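Local atomic coordinates of ORF 37 (PDB entry 3FHD), a protein that degrades host messenger RNA during virus-induced shutoff and cuts DNA as an endonuclease and exonuclease, processing branched viral DNA into unit-length genomes for packaging. Residues I165-F170 with L400-I405; A246-D251 with P260-Y265; P294-L299 with F383-F388; S323-A328 with H393-Q398; T360-Y365 with I460-Y465. All coordinates share one frame; numbering follows the deposited sequence.

Contact 1. Residues I165-F170 with L400-I405; sequences ISSSKF and LLQSSI. With SO4 (sulfate ion), chain B.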
# COMPACT_ATOMS: atom_id res chain seq x y z
N ILE A 165 -4.51 -10.53 -0.34
CA ILE A 165 -3.76 -10.09 0.83
C ILE A 165 -2.98 -8.83 0.39
O ILE A 165 -2.02 -8.94 -0.37
CB ILE A 165 -2.82 -11.15 1.35
CG1 ILE A 165 -3.61 -12.33 1.98
CG2 ILE A 165 -1.89 -10.54 2.47
CD1 ILE A 165 -2.74 -13.61 2.20
N SER A 166 -3.47 -7.67 0.81
CA SER A 166 -2.90 -6.38 0.42
C SER A 166 -1.88 -6.00 1.47
O SER A 166 -1.81 -6.64 2.51
CB SER A 166 -4.02 -5.34 0.33
OG SER A 166 -4.65 -5.19 1.60
N SER A 167 -1.08 -4.95 1.23
CA SER A 167 -0.05 -4.59 2.19
C SER A 167 -0.53 -4.13 3.57
O SER A 167 0.17 -4.36 4.54
CB SER A 167 0.97 -3.60 1.57
OG SER A 167 0.43 -2.28 1.53
N SER A 168 -1.71 -3.54 3.66
CA SER A 168 -2.33 -3.18 4.94
C SER A 168 -2.81 -4.41 5.74
O SER A 168 -3.10 -4.28 6.93
CB SER A 168 -3.55 -2.26 4.66
OG SER A 168 -4.52 -2.97 3.91
N LYS A 169 -2.93 -5.57 5.09
CA LYS A 169 -3.34 -6.83 5.73
C LYS A 169 -2.18 -7.82 5.86
O LYS A 169 -2.34 -8.91 6.40
CB LYS A 169 -4.44 -7.52 4.92
CG LYS A 169 -5.80 -6.79 4.97
CD LYS A 169 -6.80 -7.55 4.15
CE LYS A 169 -7.93 -6.64 3.75
NZ LYS A 169 -9.13 -7.46 3.48
N PHE A 170 -1.00 -7.46 5.38
CA PHE A 170 0.09 -8.47 5.33
C PHE A 170 0.58 -8.96 6.73
O PHE A 170 0.78 -10.17 6.94
CB PHE A 170 1.24 -8.00 4.43
CG PHE A 170 2.28 -9.07 4.19
CD1 PHE A 170 1.98 -10.17 3.39
CD2 PHE A 170 3.52 -8.99 4.78
CE1 PHE A 170 2.93 -11.20 3.18
CE2 PHE A 170 4.50 -10.01 4.58
CZ PHE A 170 4.20 -11.12 3.78
N LEU A 400 7.33 -4.33 3.43
CA LEU A 400 7.92 -5.59 2.98
C LEU A 400 7.12 -6.09 1.78
O LEU A 400 7.72 -6.43 0.74
CB LEU A 400 7.91 -6.65 4.11
CG LEU A 400 8.74 -7.91 3.82
CD1 LEU A 400 9.29 -8.54 5.12
CD2 LEU A 400 8.00 -8.92 2.98
N LEU A 401 5.80 -6.18 1.92
CA LEU A 401 4.99 -6.60 0.75
C LEU A 401 5.06 -5.64 -0.46
O LEU A 401 5.09 -6.10 -1.60
CB LEU A 401 3.54 -6.90 1.11
CG LEU A 401 2.70 -7.56 -0.00
CD1 LEU A 401 3.25 -8.99 -0.38
CD2 LEU A 401 1.19 -7.66 0.40
N GLN A 402 5.05 -4.32 -0.22
CA GLN A 402 5.20 -3.36 -1.29
C GLN A 402 6.54 -3.57 -1.99
O GLN A 402 6.60 -3.48 -3.22
CB GLN A 402 5.08 -1.90 -0.81
CG GLN A 402 3.78 -1.58 -0.14
CD GLN A 402 3.73 -0.17 0.43
OE1 GLN A 402 4.63 0.64 0.24
NE2 GLN A 402 2.66 0.12 1.14
N SER A 403 7.61 -3.85 -1.25
CA SER A 403 8.88 -4.14 -1.90
C SER A 403 8.82 -5.38 -2.83
O SER A 403 9.38 -5.37 -3.92
CB SER A 403 10.09 -4.28 -0.91
OG SER A 403 10.03 -5.50 -0.16
N SER A 404 8.14 -6.43 -2.39
CA SER A 404 8.03 -7.68 -3.15
C SER A 404 7.26 -7.45 -4.47
O SER A 404 7.68 -7.96 -5.53
CB SER A 404 7.29 -8.73 -2.31
OG SER A 404 8.13 -9.09 -1.21
N ILE A 405 6.18 -6.67 -4.40
CA ILE A 405 5.37 -6.37 -5.59
C ILE A 405 6.12 -5.44 -6.54
O ILE A 405 6.16 -5.70 -7.74
CB ILE A 405 3.97 -5.82 -5.29
CG1 ILE A 405 3.10 -6.89 -4.56
CG2 ILE A 405 3.30 -5.23 -6.59
CD1 ILE A 405 2.94 -8.18 -5.33
S SO4 B . -2.62 -1.38 0.48
O1 SO4 B . -3.38 -2.33 1.28
O2 SO4 B . -2.07 -0.35 1.37
O3 SO4 B . -1.56 -2.13 -0.15
O4 SO4 B . -3.45 -0.86 -0.58

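Contact 2. Residues A246-D251 with P260-Y265; sequences ANVKTD and PNCKVY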
# COMPACT_ATOMS: atom_id res chain seq x y z
N ALA A 246 9.58 8.20 -6.03
CA ALA A 246 10.44 9.11 -6.79
C ALA A 246 11.25 8.29 -7.81
O ALA A 246 11.59 7.13 -7.54
CB ALA A 246 11.35 9.90 -5.84
N ASN A 247 11.52 8.86 -8.98
CA ASN A 247 12.09 8.11 -10.15
C ASN A 247 11.18 7.03 -10.77
O ASN A 247 11.63 5.91 -11.06
CB ASN A 247 13.45 7.47 -9.82
CG ASN A 247 14.53 8.49 -9.50
OD1 ASN A 247 15.52 8.61 -10.23
ND2 ASN A 247 14.37 9.22 -8.40
N VAL A 248 9.90 7.33 -10.93
CA VAL A 248 8.94 6.38 -11.50
C VAL A 248 8.15 7.17 -12.52
O VAL A 248 7.77 8.31 -12.26
CB VAL A 248 7.97 5.74 -10.46
CG1 VAL A 248 7.02 4.70 -11.14
CG2 VAL A 248 8.75 5.05 -9.36
N LYS A 249 7.91 6.55 -13.68
CA LYS A 249 7.32 7.22 -14.84
C LYS A 249 6.31 6.33 -15.59
O LYS A 249 6.25 5.13 -15.36
CB LYS A 249 8.42 7.71 -15.80
CG LYS A 249 9.66 6.84 -15.79
CD LYS A 249 10.69 7.35 -16.77
CE LYS A 249 11.53 6.20 -17.28
NZ LYS A 249 12.06 6.48 -18.66
N THR A 250 5.51 6.98 -16.44
CA THR A 250 4.66 6.33 -17.44
C THR A 250 5.54 6.08 -18.67
O THR A 250 6.35 6.92 -19.04
CB THR A 250 3.45 7.24 -17.78
OG1 THR A 250 2.53 7.21 -16.69
CG2 THR A 250 2.72 6.83 -19.07
N ASP A 251 5.36 4.92 -19.31
CA ASP A 251 6.13 4.57 -20.51
C ASP A 251 5.37 4.93 -21.79
O ASP A 251 4.34 5.59 -21.73
CB ASP A 251 6.53 3.08 -20.47
CG ASP A 251 5.33 2.12 -20.55
OD1 ASP A 251 4.17 2.57 -20.70
OD2 ASP A 251 5.58 0.91 -20.49
N PRO A 260 14.99 0.77 -11.70
CA PRO A 260 15.65 -0.12 -10.74
C PRO A 260 16.19 0.59 -9.48
O PRO A 260 16.40 -0.06 -8.47
CB PRO A 260 16.81 -0.73 -11.54
CG PRO A 260 16.93 0.09 -12.78
CD PRO A 260 15.54 0.59 -13.06
N ASN A 261 16.37 1.91 -9.54
CA ASN A 261 16.80 2.70 -8.39
C ASN A 261 15.75 3.76 -7.91
O ASN A 261 16.11 4.84 -7.42
CB ASN A 261 18.11 3.40 -8.71
CG ASN A 261 19.27 2.41 -8.90
OD1 ASN A 261 19.53 1.58 -8.02
ND2 ASN A 261 19.95 2.50 -10.04
N CYS A 262 14.48 3.44 -8.06
CA CYS A 262 13.42 4.35 -7.59
C CYS A 262 13.42 4.37 -6.05
O CYS A 262 14.06 3.53 -5.41
CB CYS A 262 12.06 3.91 -8.13
SG CYS A 262 11.60 2.29 -7.63
N LYS A 263 12.76 5.36 -5.46
CA LYS A 263 12.65 5.46 -4.01
C LYS A 263 11.17 5.36 -3.67
O LYS A 263 10.36 6.13 -4.17
CB LYS A 263 13.23 6.77 -3.48
CG LYS A 263 14.77 6.89 -3.61
CD LYS A 263 15.26 8.20 -2.98
CE LYS A 263 16.79 8.30 -2.94
NZ LYS A 263 17.39 7.15 -2.17
N VAL A 264 10.81 4.38 -2.86
CA VAL A 264 9.38 4.15 -2.58
C VAL A 264 9.04 4.58 -1.14
O VAL A 264 9.72 4.14 -0.19
CB VAL A 264 8.96 2.66 -2.90
CG1 VAL A 264 7.49 2.41 -2.53
CG2 VAL A 264 9.25 2.34 -4.39
N TYR A 265 7.98 5.38 -0.95
CA TYR A 265 7.59 5.85 0.40
C TYR A 265 6.16 5.45 0.82
O TYR A 265 5.20 5.64 0.06
CB TYR A 265 7.69 7.39 0.52
CG TYR A 265 9.04 8.03 0.25
CD1 TYR A 265 9.76 8.64 1.28
CD2 TYR A 265 9.57 8.08 -1.05
CE1 TYR A 265 11.00 9.26 1.01
CE2 TYR A 265 10.78 8.70 -1.33
CZ TYR A 265 11.49 9.28 -0.30
OH TYR A 265 12.71 9.87 -0.56

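Contact 3. Residues P294-L299 with F383-F388; sequences PGKLAL and FKANLF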
# COMPACT_ATOMS: atom_id res chain seq x y z
N PRO A 294 16.73 22.84 16.53
CA PRO A 294 16.49 21.50 15.95
C PRO A 294 17.59 20.48 16.25
O PRO A 294 18.75 20.70 15.89
CB PRO A 294 16.41 21.79 14.43
CG PRO A 294 16.17 23.28 14.32
CD PRO A 294 16.86 23.88 15.50
N GLY A 295 17.23 19.38 16.91
CA GLY A 295 18.19 18.32 17.22
C GLY A 295 17.58 17.18 18.01
O GLY A 295 16.40 17.21 18.36
N LYS A 296 18.40 16.19 18.32
CA LYS A 296 17.92 14.94 18.90
C LYS A 296 17.31 15.04 20.30
O LYS A 296 16.37 14.29 20.61
CB LYS A 296 19.00 13.86 18.85
CG LYS A 296 19.43 13.51 17.43
CD LYS A 296 20.11 12.16 17.38
CE LYS A 296 21.34 12.11 18.26
NZ LYS A 296 22.04 10.82 18.06
N LEU A 297 17.82 15.95 21.13
CA LEU A 297 17.33 16.12 22.50
C LEU A 297 15.96 16.80 22.54
O LEU A 297 15.06 16.34 23.26
CB LEU A 297 18.33 16.90 23.35
CG LEU A 297 18.03 17.12 24.85
CD1 LEU A 297 18.41 15.90 25.69
CD2 LEU A 297 18.77 18.36 25.39
N ALA A 298 15.83 17.91 21.81
CA ALA A 298 14.52 18.56 21.60
C ALA A 298 13.51 17.57 20.98
O ALA A 298 12.34 17.56 21.33
CB ALA A 298 14.67 19.80 20.74
N LEU A 299 13.99 16.71 20.09
CA LEU A 299 13.12 15.70 19.46
C LEU A 299 12.61 14.65 20.45
O LEU A 299 11.44 14.26 20.41
CB LEU A 299 13.81 15.04 18.27
CG LEU A 299 12.98 14.06 17.43
CD1 LEU A 299 11.75 14.73 16.84
CD2 LEU A 299 13.87 13.43 16.34
N PHE A 383 18.18 17.19 10.12
CA PHE A 383 19.17 16.50 10.96
C PHE A 383 18.96 14.98 11.03
O PHE A 383 17.86 14.51 10.82
CB PHE A 383 19.25 17.12 12.37
CG PHE A 383 18.00 16.98 13.21
CD1 PHE A 383 17.89 15.95 14.14
CD2 PHE A 383 16.96 17.90 13.12
CE1 PHE A 383 16.75 15.82 14.95
CE2 PHE A 383 15.82 17.78 13.92
CZ PHE A 383 15.71 16.74 14.84
N LYS A 384 20.01 14.23 11.34
CA LYS A 384 19.91 12.76 11.47
C LYS A 384 19.44 12.34 12.87
O LYS A 384 19.84 12.93 13.88
CB LYS A 384 21.26 12.09 11.19
CG LYS A 384 21.84 12.30 9.81
CD LYS A 384 20.94 11.74 8.73
CE LYS A 384 21.61 11.83 7.38
NZ LYS A 384 21.18 10.72 6.48
N ALA A 385 18.62 11.30 12.95
CA ALA A 385 18.20 10.75 14.24
C ALA A 385 18.37 9.23 14.23
O ALA A 385 17.90 8.56 13.29
CB ALA A 385 16.75 11.15 14.57
N ASN A 386 19.06 8.69 15.24
CA ASN A 386 19.22 7.24 15.37
C ASN A 386 17.92 6.57 15.82
O ASN A 386 17.81 5.98 16.90
CB ASN A 386 20.44 6.82 16.23
CG ASN A 386 20.53 7.57 17.57
OD1 ASN A 386 19.93 8.63 17.77
ND2 ASN A 386 21.29 6.99 18.50
N LEU A 387 16.92 6.73 14.98
CA LEU A 387 15.63 6.10 15.15
C LEU A 387 15.46 5.19 13.95
O LEU A 387 15.76 5.59 12.82
CB LEU A 387 14.52 7.16 15.19
CG LEU A 387 14.46 8.08 16.42
CD1 LEU A 387 13.19 8.88 16.39
CD2 LEU A 387 14.56 7.31 17.75
N PHE A 388 14.97 3.97 14.19
CA PHE A 388 14.94 2.91 13.16
C PHE A 388 13.57 2.27 13.11
O PHE A 388 12.83 2.33 14.09
CB PHE A 388 15.97 1.81 13.48
CG PHE A 388 17.37 2.31 13.63
CD1 PHE A 388 18.14 2.62 12.51
CD2 PHE A 388 17.91 2.51 14.90
CE1 PHE A 388 19.45 3.12 12.66
CE2 PHE A 388 19.23 3.00 15.05
CZ PHE A 388 19.99 3.30 13.93

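Contact 4. Residues S323-A328 with H393-Q398; sequences SDYLVA and HSYFYQ. With SO4 (sulfate ion), chain B.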
# COMPACT_ATOMS: atom_id res chain seq x y z
N SER A 323 3.83 -2.00 19.77
CA SER A 323 3.08 -0.77 20.09
C SER A 323 3.28 0.44 19.15
O SER A 323 2.31 1.17 18.87
CB SER A 323 3.26 -0.37 21.58
OG SER A 323 4.39 0.48 21.80
N ASP A 324 4.50 0.69 18.68
CA ASP A 324 4.67 1.69 17.62
C ASP A 324 5.86 1.34 16.74
O ASP A 324 6.54 0.35 16.96
CB ASP A 324 4.73 3.15 18.13
CG ASP A 324 3.93 4.13 17.23
OD1 ASP A 324 3.88 3.96 16.01
OD2 ASP A 324 3.30 5.09 17.77
N TYR A 325 6.07 2.14 15.71
CA TYR A 325 6.91 1.66 14.63
C TYR A 325 8.31 2.23 14.53
O TYR A 325 9.04 1.87 13.59
CB TYR A 325 6.17 1.77 13.31
CG TYR A 325 5.84 3.18 12.92
CD1 TYR A 325 6.78 3.99 12.27
CD2 TYR A 325 4.56 3.69 13.16
CE1 TYR A 325 6.46 5.28 11.90
CE2 TYR A 325 4.22 4.97 12.78
CZ TYR A 325 5.16 5.75 12.14
OH TYR A 325 4.79 7.02 11.78
N LEU A 326 8.69 3.08 15.49
CA LEU A 326 10.07 3.52 15.62
C LEU A 326 10.68 2.96 16.91
O LEU A 326 10.04 2.93 17.97
CB LEU A 326 10.20 5.05 15.62
CG LEU A 326 9.81 5.85 14.35
CD1 LEU A 326 9.69 7.38 14.65
CD2 LEU A 326 10.78 5.58 13.18
N VAL A 327 11.92 2.51 16.81
CA VAL A 327 12.66 2.03 17.97
C VAL A 327 14.03 2.69 18.02
O VAL A 327 14.59 3.08 16.98
CB VAL A 327 12.83 0.49 17.94
CG1 VAL A 327 11.49 -0.21 18.15
CG2 VAL A 327 13.48 0.05 16.64
N ALA A 328 14.56 2.82 19.23
CA ALA A 328 15.93 3.28 19.43
C ALA A 328 16.69 2.17 20.12
O ALA A 328 16.15 1.49 20.99
CB ALA A 328 15.95 4.56 20.28
N HIS A 393 6.67 -4.33 13.81
CA HIS A 393 5.44 -3.54 13.69
C HIS A 393 4.77 -3.87 12.37
O HIS A 393 5.44 -4.18 11.37
CB HIS A 393 5.71 -2.03 13.80
CG HIS A 393 4.46 -1.19 13.90
ND1 HIS A 393 3.73 -0.82 12.79
CD2 HIS A 393 3.81 -0.68 14.97
CE1 HIS A 393 2.67 -0.12 13.17
NE2 HIS A 393 2.70 -0.01 14.49
N SER A 394 3.44 -3.76 12.35
CA SER A 394 2.71 -4.02 11.10
C SER A 394 3.17 -3.16 9.91
O SER A 394 3.04 -3.59 8.78
CB SER A 394 1.19 -3.88 11.34
OG SER A 394 0.84 -2.53 11.41
N TYR A 395 3.74 -1.97 10.16
CA TYR A 395 4.23 -1.12 9.06
C TYR A 395 5.48 -1.68 8.38
O TYR A 395 5.70 -1.44 7.19
CB TYR A 395 4.48 0.34 9.46
CG TYR A 395 3.25 1.06 9.97
CD1 TYR A 395 1.96 0.55 9.75
CD2 TYR A 395 3.36 2.27 10.63
CE1 TYR A 395 0.84 1.18 10.23
CE2 TYR A 395 2.19 2.94 11.11
CZ TYR A 395 0.96 2.37 10.89
OH TYR A 395 -0.20 2.98 11.33
N PHE A 396 6.28 -2.41 9.14
CA PHE A 396 7.42 -3.12 8.57
C PHE A 396 6.98 -4.16 7.54
O PHE A 396 7.51 -4.19 6.42
CB PHE A 396 8.32 -3.75 9.65
CG PHE A 396 9.46 -4.52 9.06
CD1 PHE A 396 10.64 -3.85 8.65
CD2 PHE A 396 9.38 -5.90 8.89
CE1 PHE A 396 11.70 -4.56 8.08
CE2 PHE A 396 10.47 -6.62 8.33
CZ PHE A 396 11.60 -5.94 7.92
N TYR A 397 5.98 -4.96 7.90
CA TYR A 397 5.37 -5.97 7.05
C TYR A 397 4.66 -5.33 5.82
O TYR A 397 4.66 -5.90 4.75
CB TYR A 397 4.30 -6.71 7.87
CG TYR A 397 4.91 -7.75 8.76
CD1 TYR A 397 4.86 -9.10 8.42
CD2 TYR A 397 5.59 -7.38 9.93
CE1 TYR A 397 5.44 -10.09 9.25
CE2 TYR A 397 6.21 -8.35 10.75
CZ TYR A 397 6.12 -9.70 10.39
OH TYR A 397 6.70 -10.69 11.19
N GLN A 398 4.00 -4.21 6.03
CA GLN A 398 3.38 -3.47 4.91
C GLN A 398 4.37 -3.07 3.82
O GLN A 398 4.12 -3.32 2.64
CB GLN A 398 2.62 -2.22 5.45
CG GLN A 398 2.05 -1.35 4.33
CD GLN A 398 1.00 -0.38 4.83
OE1 GLN A 398 1.10 0.15 5.95
NE2 GLN A 398 -0.04 -0.15 4.02
S SO4 B . -2.62 -1.38 0.48
O1 SO4 B . -3.38 -2.33 1.28
O2 SO4 B . -2.07 -0.35 1.37
O3 SO4 B . -1.56 -2.13 -0.15
O4 SO4 B . -3.45 -0.86 -0.58

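Contact 5. Residues T360-Y365 with I460-Y465; sequences TESDVY and IVTPVY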
# COMPACT_ATOMS: atom_id res chain seq x y z
N THR A 360 21.52 2.73 8.98
CA THR A 360 21.13 3.98 8.30
C THR A 360 20.11 4.74 9.14
O THR A 360 19.01 4.23 9.39
CB THR A 360 20.50 3.73 6.91
OG1 THR A 360 21.19 2.66 6.24
CG2 THR A 360 20.54 5.00 6.04
N GLU A 361 20.47 5.95 9.55
CA GLU A 361 19.59 6.76 10.41
C GLU A 361 18.43 7.45 9.69
O GLU A 361 18.45 7.61 8.46
CB GLU A 361 20.42 7.78 11.21
CG GLU A 361 21.49 7.15 12.09
CD GLU A 361 22.26 8.19 12.88
OE1 GLU A 361 22.78 9.13 12.26
OE2 GLU A 361 22.33 8.06 14.12
N SER A 362 17.42 7.85 10.46
CA SER A 362 16.28 8.62 9.95
C SER A 362 16.67 10.08 9.66
O SER A 362 17.51 10.64 10.35
CB SER A 362 15.15 8.62 10.97
OG SER A 362 14.49 7.38 11.02
N ASP A 363 16.08 10.68 8.63
CA ASP A 363 16.22 12.11 8.39
C ASP A 363 15.05 12.83 9.03
O ASP A 363 13.90 12.46 8.79
CB ASP A 363 16.24 12.42 6.90
CG ASP A 363 17.51 11.91 6.21
OD1 ASP A 363 18.60 12.21 6.69
OD2 ASP A 363 17.40 11.20 5.18
N VAL A 364 15.33 13.87 9.83
CA VAL A 364 14.24 14.67 10.39
C VAL A 364 14.21 16.06 9.73
O VAL A 364 15.22 16.70 9.66
CB VAL A 364 14.39 14.81 11.93
CG1 VAL A 364 13.25 15.67 12.48
CG2 VAL A 364 14.40 13.43 12.57
N TYR A 365 13.03 16.49 9.26
CA TYR A 365 12.85 17.79 8.62
C TYR A 365 11.92 18.64 9.47
O TYR A 365 10.75 18.34 9.62
CB TYR A 365 12.23 17.65 7.22
CG TYR A 365 13.03 16.78 6.31
CD1 TYR A 365 14.01 17.33 5.50
CD2 TYR A 365 12.84 15.39 6.30
CE1 TYR A 365 14.77 16.54 4.65
CE2 TYR A 365 13.61 14.58 5.45
CZ TYR A 365 14.58 15.18 4.64
OH TYR A 365 15.37 14.43 3.79
N ILE A 460 9.53 13.00 9.28
CA ILE A 460 10.60 12.06 9.55
C ILE A 460 10.61 11.00 8.43
O ILE A 460 9.56 10.45 8.11
CB ILE A 460 10.41 11.39 10.91
CG1 ILE A 460 10.36 12.48 12.02
CG2 ILE A 460 11.51 10.36 11.16
CD1 ILE A 460 10.41 11.94 13.43
N VAL A 461 11.78 10.75 7.85
CA VAL A 461 11.93 9.74 6.81
C VAL A 461 12.85 8.66 7.36
O VAL A 461 13.99 8.94 7.75
CB VAL A 461 12.45 10.34 5.46
CG1 VAL A 461 12.67 9.23 4.41
CG2 VAL A 461 11.48 11.40 4.91
N THR A 462 12.32 7.44 7.42
CA THR A 462 12.99 6.30 8.00
C THR A 462 13.17 5.21 6.92
O THR A 462 12.18 4.75 6.35
CB THR A 462 12.14 5.75 9.19
OG1 THR A 462 11.97 6.79 10.18
CG2 THR A 462 12.80 4.56 9.85
N PRO A 463 14.44 4.81 6.64
CA PRO A 463 14.72 3.70 5.71
C PRO A 463 14.22 2.33 6.24
O PRO A 463 14.11 2.13 7.46
CB PRO A 463 16.26 3.70 5.60
CG PRO A 463 16.74 4.41 6.77
CD PRO A 463 15.68 5.41 7.16
N VAL A 464 13.88 1.43 5.32
CA VAL A 464 13.48 0.07 5.66
C VAL A 464 14.21 -0.90 4.70
O VAL A 464 14.12 -0.74 3.49
CB VAL A 464 11.93 -0.18 5.54
CG1 VAL A 464 11.56 -1.53 6.20
CG2 VAL A 464 11.09 0.95 6.20
N TYR A 465 14.93 -1.87 5.25
CA TYR A 465 15.65 -2.89 4.47
C TYR A 465 15.05 -4.27 4.74
O TYR A 465 14.57 -4.52 5.84
CB TYR A 465 17.15 -2.87 4.80
CG TYR A 465 17.80 -1.50 4.61
CD1 TYR A 465 18.30 -1.11 3.37
CD2 TYR A 465 17.90 -0.61 5.67
CE1 TYR A 465 18.91 0.16 3.21
CE2 TYR A 465 18.48 0.65 5.52
CZ TYR A 465 18.99 1.03 4.28
OH TYR A 465 19.58 2.27 4.14

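Contact 1. Residues I165-F170 with L400-I405
At the edge of the magnesium site of this PD-(D/E)XK nuclease, Ser167 and Leu401 bring a serine-rich turn against helix 394-412. The turn cradles a sulfate ion, probably from the crystallisation liquor: Ser167 OG donates to sulfate O3 at 2.6 Å, while Ser168 approaches O1 with both its backbone N and its OG, the latter at 2.9 Å. Short hydroxyl side chains suit this place because their oxygens stay close to the backbone and can join its N-H groups around one anion. From the helix, Gln402 NE2 sends a nearly straight but weak bond to Ser167 OG, 3.3 Å long. The same amide nitrogen also donates to the metal ligand Glu266, so Gln402 stands in the second shell of the magnesium site.

The rest of the contact is apolar. Leu401 CB lies over one face of the Phe170 ring, 4.3 Å from its centre, and Leu401 CD2 reaches the backbone leading into the turn, 3.5 Å from Ile165 O. Phe170 CG is anti to the backbone N (chi1 -171°), which carries CG to the helix side, 4.0 Å from Leu401 CB; the ring's CE2 meets Leu400 CD2 at 4.0 Å. Phe238 and Val240 of strand 238-240 pack against this apolar layer, and helix 468-489 adds Ala478 to Phe170 and Leu474 to Leu400.

Contact 2. Residues A246-D251 with P260-Y265
Ala246 N donates to Lys263 O at 2.9 Å, the shorter of two backbone bonds that join these segments. The return bond, Lys263 N to Ala246 O at 3.0 Å, is about as straight at its hydrogen. Together they make Ala246 and Lys263 an antiparallel hydrogen-bonded pair, with both side chains on one face of the sheet. The small methyl of Ala246 fits beside the base of Lys263, CB to CB 4.3 Å; the lysine chain leads away from Ala246, and its NZ bonds to Tyr425 OH on the next strand.

Beyond this pair the chain turns a corner at Asn247, whose backbone has the left-handed angles (phi 65°, psi 43°) that asparagine tolerates better than most residues. Asn247 CB still packs on Cys262 CA at 3.8 Å. Cys262 CB lies against Ala246 O at 3.3 Å and makes the apolar contact with Val248 CG2 at 3.7 Å; CG2 is the valine branch anti to the carbonyl carbon. Val248 then leads into strand 248-250, paired with 256-259 in a separate small sheet. The arrangement is an antiparallel edge of the nuclease's central sheet, where strand 244-245 borders strand 262-269, the strand that carries the magnesium ligands Glu266 and Ile267.

Contact 3. Residues P294-L299 with F383-F388
Phe383 meets Gly295 where helix 296-303 begins against the eight-stranded sheet of the nuclease fold, and here the packing is close. Gly295, the N-cap residue, lays its CA over one face of the phenyl ring, 3.8 Å from the centre and 14° off the normal. The backbone of Gly295 itself lies on the ring, its C within 3.4 Å of Phe383 CE1. Pro294 C lies over the same face; its CB touches Phe383 CE2 at 4.1 Å. At Phe383 the first torsion puts CG between the backbone N and the carbonyl carbon (chi1 66°), turning CG toward the helix start. Leu299, one turn into the helix, crosses the ring obliquely with CD2 and also touches Ala385 CB at 4.1 Å. Leucine suits this buried spot, where Leu290 and Val364 add further apolar surface.

The other side is looser and partly open to solvent. Lys296 passes its aliphatic chain across the strand, CD 3.6 Å from Lys384 O, and bends at chi3 to finish near Asn386, the centre of an inverse gamma turn. Asn386 is itself held by Glu332 through ND2 and by Trp333 through OD1. Lys296 NZ donates to that same OD1 at 3.1 Å, approaching from above the carbonyl plane, 62° out of it.

Contact 4. Residues S323-A328 with H393-Q398
Tyr325 and His393 meet through aromatic contacts first. Tyr325 CB sits over one face of the imidazole, 3.6 Å from its centre, in a CH-pi contact. The phenol ring follows in an edge-to-face pair, turning its edge to the face of His393 with the planes at 67°. Tyr395 completes the cluster; its ring is oblique to that of Tyr325, and its own face receives His393 CE1, 3.3 Å above the plane and over its centre.

The rings gather where the loop before strand 326-328 of the central sheet meets the N-terminus of helix 394-412, near the magnesium site. His393 occupies the N-cap, with CG anti to its backbone N (chi1 -171°). Its ND1 accepts from Tyr395 N at 2.9 Å, a capping bond that satisfies an amide of the first turn and helps to set the imidazole's rotation.

Other polar groups work around the rings. Asp324 OD1 takes the N-H of Tyr325 with its anti lone pair at 2.9 Å, while its OD2 forms salt bridges with Arg270 and Lys272. The phenol oxygen of Tyr325 bonds to Thr428, and Lys268 makes a cation-pi contact with Tyr395. Farther along the helix, Gln398 NE2 donates weakly to sulfate O2, 3.3 Å away.

Contact 5. Residues T360-Y365 with I460-Y465
Ser362 OG and Thr462 OG1 both stand anti to their carbonyl carbons (chi1 -74° and -59°), and from neighbouring strands they meet in a hydrogen bond of 2.7 Å. Ser362 OG is gripped a second time, by Leu387 O of the strand beyond, so Ser362 OG has two partners within the buried sheet. Strands 362-367 and 455-464 are antiparallel neighbours in the middle of the nuclease's mixed sheet, their local axes 4.7 Å apart. Asp363 and Val461 form a hydrogen-bonded pair: each N donates to the other's O at 2.9 Å. Val364 and Ile460 make the next, non-hydrogen-bonded pair, their branched side chains side by side, Val364 CG2 to Ile460 CG1 4.2 Å. On the face of Asp363 and Val461, Tyr365 CE2 touches Val461 CG2 at 3.9 Å. Ahead of strand 362-367, Thr360 CB packs on Pro463 CG at 3.8 Å, and the phenol OH of Tyr465 shares a 2.7 Å hydrogen bond with Thr360 OG1.

In the fold
Contacts 1, 4 and 5 are buried, whereas contacts 2 and 3 lie partly toward solvent. Helix 394-412 serves both contact 1 and contact 4: Ser167 and Gln398 approach the same sulfate, and Phe170 packs on Tyr397 O. Contacts 2, 3, 4 and 5 all reach the eight-stranded sheet, with contact 2 near one edge and contact 5 inside it. Strand 379-389 of contact 3 lies between strands 362-367 and 326-328, linking contacts 5 and 4. The chemistry follows place: paired backbones in 2 and 5, aromatic rings in 4, a ring over a helix start in 3, and anion-holding hydroxyls beside leucines in 1.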